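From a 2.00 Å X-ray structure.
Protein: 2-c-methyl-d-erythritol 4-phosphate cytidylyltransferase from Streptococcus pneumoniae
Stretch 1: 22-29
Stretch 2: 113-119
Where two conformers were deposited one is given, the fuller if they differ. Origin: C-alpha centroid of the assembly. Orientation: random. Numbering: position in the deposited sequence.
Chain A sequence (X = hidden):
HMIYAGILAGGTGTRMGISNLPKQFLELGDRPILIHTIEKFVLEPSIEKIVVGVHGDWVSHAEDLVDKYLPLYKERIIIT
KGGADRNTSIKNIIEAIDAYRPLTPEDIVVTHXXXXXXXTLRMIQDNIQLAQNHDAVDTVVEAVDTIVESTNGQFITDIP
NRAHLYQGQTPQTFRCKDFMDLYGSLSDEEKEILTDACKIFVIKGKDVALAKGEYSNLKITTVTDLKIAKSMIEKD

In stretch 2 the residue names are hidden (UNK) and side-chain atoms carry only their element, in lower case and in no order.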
ATOM      1  N   PRO A  22      -8.848 -13.117  14.888  1.00 36.26           N
ATOM      2  CA  PRO A  22      -8.318 -13.011  13.520  1.00 34.39           C
ATOM      3  C   PRO A  22      -9.433 -12.967  12.459  1.00 32.99           C
ATOM      4  O   PRO A  22     -10.415 -13.761  12.556  1.00 32.64           O
ATOM      5  CB  PRO A  22      -7.484 -14.291  13.369  1.00 33.97           C
ATOM      6  CG  PRO A  22      -8.024 -15.273  14.446  1.00 35.22           C
ATOM      7  CD  PRO A  22      -8.988 -14.519  15.336  1.00 36.10           C
ATOM      8  N   LYS A  23      -9.268 -12.108  11.438  1.00 30.05           N
ATOM      9  CA  LYS A  23     -10.380 -11.828  10.519  1.00 28.20           C
ATOM     10  C   LYS A  23     -10.894 -13.011   9.700  1.00 26.01           C
ATOM     11  O   LYS A  23     -12.037 -13.007   9.280  1.00 25.25           O
ATOM     12  CB  LYS A  23     -10.137 -10.579   9.669  1.00 28.18           C
ATOM     13  CG  LYS A  23     -10.656  -9.324  10.375  1.00 31.21           C
ATOM     14  CD  LYS A  23      -9.781  -8.145  10.124  1.00 32.69           C
ATOM     15  CE  LYS A  23      -9.880  -7.141  11.261  1.00 32.17           C
ATOM     16  NZ  LYS A  23     -11.162  -6.432  11.096  1.00 35.48           N
ATOM     17  N   GLN A  24     -10.074 -14.041   9.520  1.00 24.48           N
ATOM     18  CA  GLN A  24     -10.483 -15.205   8.721  1.00 22.93           C
ATOM     19  C   GLN A  24     -11.687 -15.961   9.300  1.00 22.31           C
ATOM     20  O   GLN A  24     -12.386 -16.654   8.562  1.00 21.43           O
ATOM     21  CB  GLN A  24      -9.319 -16.160   8.502  1.00 22.67           C
ATOM     22  CG  GLN A  24      -8.881 -16.894   9.745  1.00 25.31           C
ATOM     23  CD  GLN A  24      -7.692 -16.243  10.391  1.00 30.69           C
ATOM     24  OE1 GLN A  24      -7.380 -15.052  10.144  1.00 31.03           O
ATOM     25  NE2 GLN A  24      -7.005 -17.012  11.238  1.00 30.78           N
ATOM     26  N   PHE A  25     -11.938 -15.814  10.603  1.00 22.10           N
ATOM     27  CA  PHE A  25     -13.078 -16.480  11.242  1.00 23.03           C
ATOM     28  C   PHE A  25     -14.340 -15.625  11.254  1.00 23.23           C
ATOM     29  O   PHE A  25     -15.397 -16.058  11.690  1.00 23.50           O
ATOM     30  CB  PHE A  25     -12.726 -16.997  12.638  1.00 23.23           C
ATOM     31  CG  PHE A  25     -11.633 -18.034  12.630  1.00 25.17           C
ATOM     32  CD1 PHE A  25     -11.751 -19.181  11.850  1.00 24.16           C
ATOM     33  CD2 PHE A  25     -10.488 -17.868  13.403  1.00 26.63           C
ATOM     34  CE1 PHE A  25     -10.735 -20.144  11.820  1.00 24.31           C
ATOM     35  CE2 PHE A  25      -9.473 -18.820  13.384  1.00 23.29           C
ATOM     36  CZ  PHE A  25      -9.598 -19.959  12.593  1.00 23.83           C
ATOM     37  N   LEU A  26     -14.206 -14.411  10.749  1.00 23.35           N
ATOM     38  CA  LEU A  26     -15.319 -13.498  10.597  1.00 24.57           C
ATOM     39  C   LEU A  26     -16.134 -13.800   9.345  1.00 24.37           C
ATOM     40  O   LEU A  26     -15.590 -14.220   8.325  1.00 22.52           O
ATOM     41  CB  LEU A  26     -14.782 -12.065  10.544  1.00 24.99           C
ATOM     42  CG  LEU A  26     -15.135 -11.184  11.738  1.00 29.08           C
ATOM     43  CD1 LEU A  26     -15.217 -11.954  13.042  1.00 29.63           C
ATOM     44  CD2 LEU A  26     -14.157 -10.005  11.841  1.00 31.34           C
ATOM     45  N   GLU A  27     -17.439 -13.549   9.429  1.00 26.12           N
ATOM     46  CA  GLU A  27     -18.348 -13.773   8.308  1.00 27.01           C
ATOM     47  C   GLU A  27     -18.188 -12.704   7.235  1.00 27.31           C
ATOM     48  O   GLU A  27     -18.143 -11.505   7.528  1.00 27.92           O
ATOM     49  CB  GLU A  27     -19.799 -13.829   8.802  1.00 28.56           C
ATOM     50  CG  GLU A  27     -20.855 -13.795   7.699  1.00 29.60           C
ATOM     51  CD  GLU A  27     -22.269 -13.946   8.230  1.00 32.03           C
ATOM     52  OE1 GLU A  27     -22.753 -15.098   8.260  0.50 31.64           O
ATOM     53  OE2 GLU A  27     -22.889 -12.917   8.623  1.00 32.64           O
ATOM     54  N   LEU A  28     -18.092 -13.157   5.991  1.00 26.76           N
ATOM     55  CA  LEU A  28     -18.255 -12.292   4.836  1.00 27.62           C
ATOM     56  C   LEU A  28     -19.467 -12.814   4.072  1.00 28.83           C
ATOM     57  O   LEU A  28     -19.476 -13.966   3.621  1.00 28.98           O
ATOM     58  CB  LEU A  28     -16.998 -12.326   3.964  1.00 26.33           C
ATOM     59  CG  LEU A  28     -16.928 -11.396   2.752  1.00 27.09           C
ATOM     60  CD1 LEU A  28     -17.070  -9.926   3.141  1.00 26.54           C
ATOM     61  CD2 LEU A  28     -15.640 -11.651   1.985  1.00 25.53           C
ATOM     62  N   GLY A  29     -20.485 -11.976   3.926  1.00 29.89           N
ATOM     63  CA  GLY A  29     -21.735 -12.410   3.322  1.00 31.54           C
ATOM     64  C   GLY A  29     -22.406 -13.314   4.327  1.00 32.46           C
ATOM     65  O   GLY A  29     -22.928 -12.843   5.336  1.00 33.55           O
ATOM     66  N   UNK A 113      -2.705 -16.718   1.702  1.00 16.52           N
ATOM     67  CA  UNK A 113      -3.298 -16.136   2.921  1.00 17.25           C
ATOM     68  C   UNK A 113      -4.761 -16.533   3.062  1.00 16.96           C
ATOM     69  O   UNK A 113      -5.517 -16.402   2.103  1.00 16.33           O
ATOM     70  c   UNK A 113      -1.862 -14.033   2.893  1.00 19.25           C
ATOM     71  o   UNK A 113      -0.964 -14.651   3.504  1.00 21.12           O
ATOM     72  c   UNK A 113      -3.265 -14.607   2.847  1.00 17.44           C
ATOM     73  o   UNK A 113      -1.666 -12.941   2.326  1.00 19.02           O
ATOM     74  N   UNK A 114      -5.179 -16.933   4.265  1.00 17.25           N
ATOM     75  CA  UNK A 114      -6.602 -17.223   4.526  1.00 17.06           C
ATOM     76  C   UNK A 114      -7.504 -16.021   4.302  1.00 17.15           C
ATOM     77  O   UNK A 114      -8.661 -16.189   3.923  1.00 17.10           O
ATOM     78  c   UNK A 114      -6.816 -17.728   5.949  1.00 17.10           C
ATOM     79  o   UNK A 114      -6.446 -16.717   6.860  1.00 18.36           O
ATOM     80  N   UNK A 115      -6.974 -14.821   4.556  1.00 17.53           N
ATOM     81  CA  UNK A 115      -7.757 -13.577   4.452  1.00 18.29           C
ATOM     82  C   UNK A 115      -7.704 -12.917   3.074  1.00 18.15           C
ATOM     83  O   UNK A 115      -8.000 -11.722   2.914  1.00 19.87           O
ATOM     84  c   UNK A 115      -7.369 -12.559   5.537  1.00 19.15           C
ATOM     85  c   UNK A 115      -7.859 -13.035   6.910  1.00 18.29           C
ATOM     86  c   UNK A 115      -5.836 -12.276   5.508  1.00 18.77           C
ATOM     87  N   UNK A 116      -7.342 -13.709   2.082  1.00 17.63           N
ATOM     88  CA  UNK A 116      -7.424 -13.295   0.689  1.00 18.01           C
ATOM     89  C   UNK A 116      -8.485 -14.136  -0.044  1.00 17.96           C
ATOM     90  O   UNK A 116      -8.137 -14.999  -0.848  1.00 16.97           O
ATOM     91  n   UNK A 116      -2.759 -11.570  -0.001  1.00 18.71           N
ATOM     92  c   UNK A 116      -5.096 -12.277   0.339  1.00 18.87           C
ATOM     93  n   UNK A 116      -1.418  -9.719   0.241  1.00 20.27           N
ATOM     94  c   UNK A 116      -3.872 -12.343  -0.558  1.00 17.45           C
ATOM     95  c   UNK A 116      -2.451 -10.319  -0.333  1.00 19.69           C
ATOM     96  c   UNK A 116      -6.070 -13.415   0.007  1.00 17.32           C
ATOM     97  n   UNK A 116      -3.165  -9.659  -1.225  1.00 22.13           N
ATOM     98  N   UNK A 117      -9.783 -13.885   0.244  1.00 18.71           N
ATOM     99  CA  UNK A 117     -10.843 -14.733  -0.337  1.00 19.25           C
ATOM    100  C   UNK A 117     -11.130 -14.497  -1.826  1.00 20.48           C
ATOM    101  O   UNK A 117     -11.899 -15.277  -2.423  1.00 21.19           O
ATOM    102  c   UNK A 117     -11.832 -13.002   0.995  1.00 20.08           C
ATOM    103  c   UNK A 117     -10.333 -12.815   1.094  1.00 18.60           C
ATOM    104  c   UNK A 117     -12.075 -14.388   0.506  1.00 20.13           C
ATOM    105  N   UNK A 118     -10.526 -13.461  -2.427  1.00 19.58           N
ATOM    106  CA  UNK A 118     -10.864 -13.106  -3.814  1.00 19.95           C
ATOM    107  C   UNK A 118      -9.881 -13.651  -4.843  1.00 19.80           C
ATOM    108  O   UNK A 118      -9.866 -13.206  -5.997  1.00 20.45           O
ATOM    109  c   UNK A 118     -12.661  -9.652  -1.136  1.00 20.84           C
ATOM    110  c   UNK A 118     -14.001  -9.951  -1.330  1.00 23.34           C
ATOM    111  c   UNK A 118     -14.387 -10.789  -2.368  1.00 24.72           C
ATOM    112  c   UNK A 118     -13.413 -11.311  -3.239  1.00 22.61           C
ATOM    113  c   UNK A 118     -11.025 -11.594  -3.971  1.00 20.31           C
ATOM    114  c   UNK A 118     -11.692 -10.187  -2.006  1.00 21.14           C
ATOM    115  c   UNK A 118     -12.062 -11.017  -3.055  1.00 20.99           C
ATOM    116  N   UNK A 119      -9.080 -14.625  -4.423  1.00 18.96           N
ATOM    117  CA  UNK A 119      -8.198 -15.347  -5.336  1.00 18.56           C
ATOM    118  C   UNK A 119      -9.096 -16.042  -6.354  1.00 19.05           C
ATOM    119  O   UNK A 119     -10.223 -16.425  -6.034  1.00 18.75           O
ATOM    120  c   UNK A 119      -5.432 -18.119  -4.812  1.00 17.78           C
ATOM    121  c   UNK A 119      -6.309 -17.089  -5.497  1.00 17.64           C
ATOM    122  c   UNK A 119      -7.312 -16.375  -4.560  1.00 17.85           C
ATOM    123  c   UNK A 119      -8.208 -17.333  -3.718  1.00 18.68           C
TER

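Position 113 carries four side-chain atoms, two carbons and two oxygens, with both oxygens on the second carbon. This is a short carboxylate, and since the side chain is out of reach of stretch 1, its nearest approach being 8.4 Å from CB to OE1 of Gln-24, its identity rests on composition alone: Asp-113. Its backbone O receives a hydrogen bond from the backbone N of position 116 at 3.3 Å, closing a type I turn over these four residues.

Position 114 has one carbon and one oxygen beyond CA. The CA-to-CB bond points toward stretch 1, and the oxygen lies 3.4 Å from CB of Gln-24. Two side-chain atoms ending in a single oxygen leave only a serine, Ser-114. The approach of OG to an aliphatic carbon is a packing contact, and no hydrogen bond joins the two residues.

At position 115 there are three carbons, one bonded to CA and carrying the other two, with no heteroatom. The fork at the first carbon and the absence of any further atom define Val-115. Its CA-to-CB bond runs sideways to stretch 1, yet CG1 reaches the start of the 3-10 segment, 3.6 Å from N and 3.8 Å from CB of Gln-24, and 4.1 Å from the backbone C of Lys-23. One methyl group thus sits against the peptide link between these two residues.

Position 116 shows seven side-chain atoms: three carbons in a row, a nitrogen, and a carbon bearing two more nitrogens. This is a guanidinium, hence Arg-116, and it stays out of reach of stretch 1. Its NE donates to OD2 of Asp-113 at 2.9 Å, a salt bridge with an N-H...O angle of 160° that ties together the two ends of the first turn.

Three carbons at position 117 close a ring onto the backbone nitrogen, which only proline does. Pro-117 directs its CA-to-CB bond toward stretch 1 and brings CG to 4.2 Å from CD2 of Leu-28.

Position 118 has seven carbons, one followed by a six-membered ring without a hydroxyl, and is therefore Phe-118. Although its CA-to-CB bond points sideways, the end of the ring comes nearer, with CZ 4.1 Å from CD2 of Leu-28, which meets the ring obliquely.

Position 119 holds four carbons, forked at the first, with one arm two carbons long: Ile-119. Its side chain comes no nearer to stretch 1 than 11.0 Å, from CG2 to CD2 of Leu-28, and the residue ends a second type I turn that begins at Arg-116.

The contact is small, burying 215 Å² in total, and works by packing alone, with no hydrogen bond or salt bridge across it. It has two parts. Ser-114 and Val-115 pack on the 3-10 segment at Lys-23 and Gln-24, where the CA atoms of Gln-24 and Val-115 are 5.3 Å apart; farther along, the Leu-28 side chain meets both rings, Pro-117 and Phe-118. Between them in sequence, Arg-116 takes no part in the contact and pairs instead with Asp-113.

Stretch 2 (113-119) DSVRPFI
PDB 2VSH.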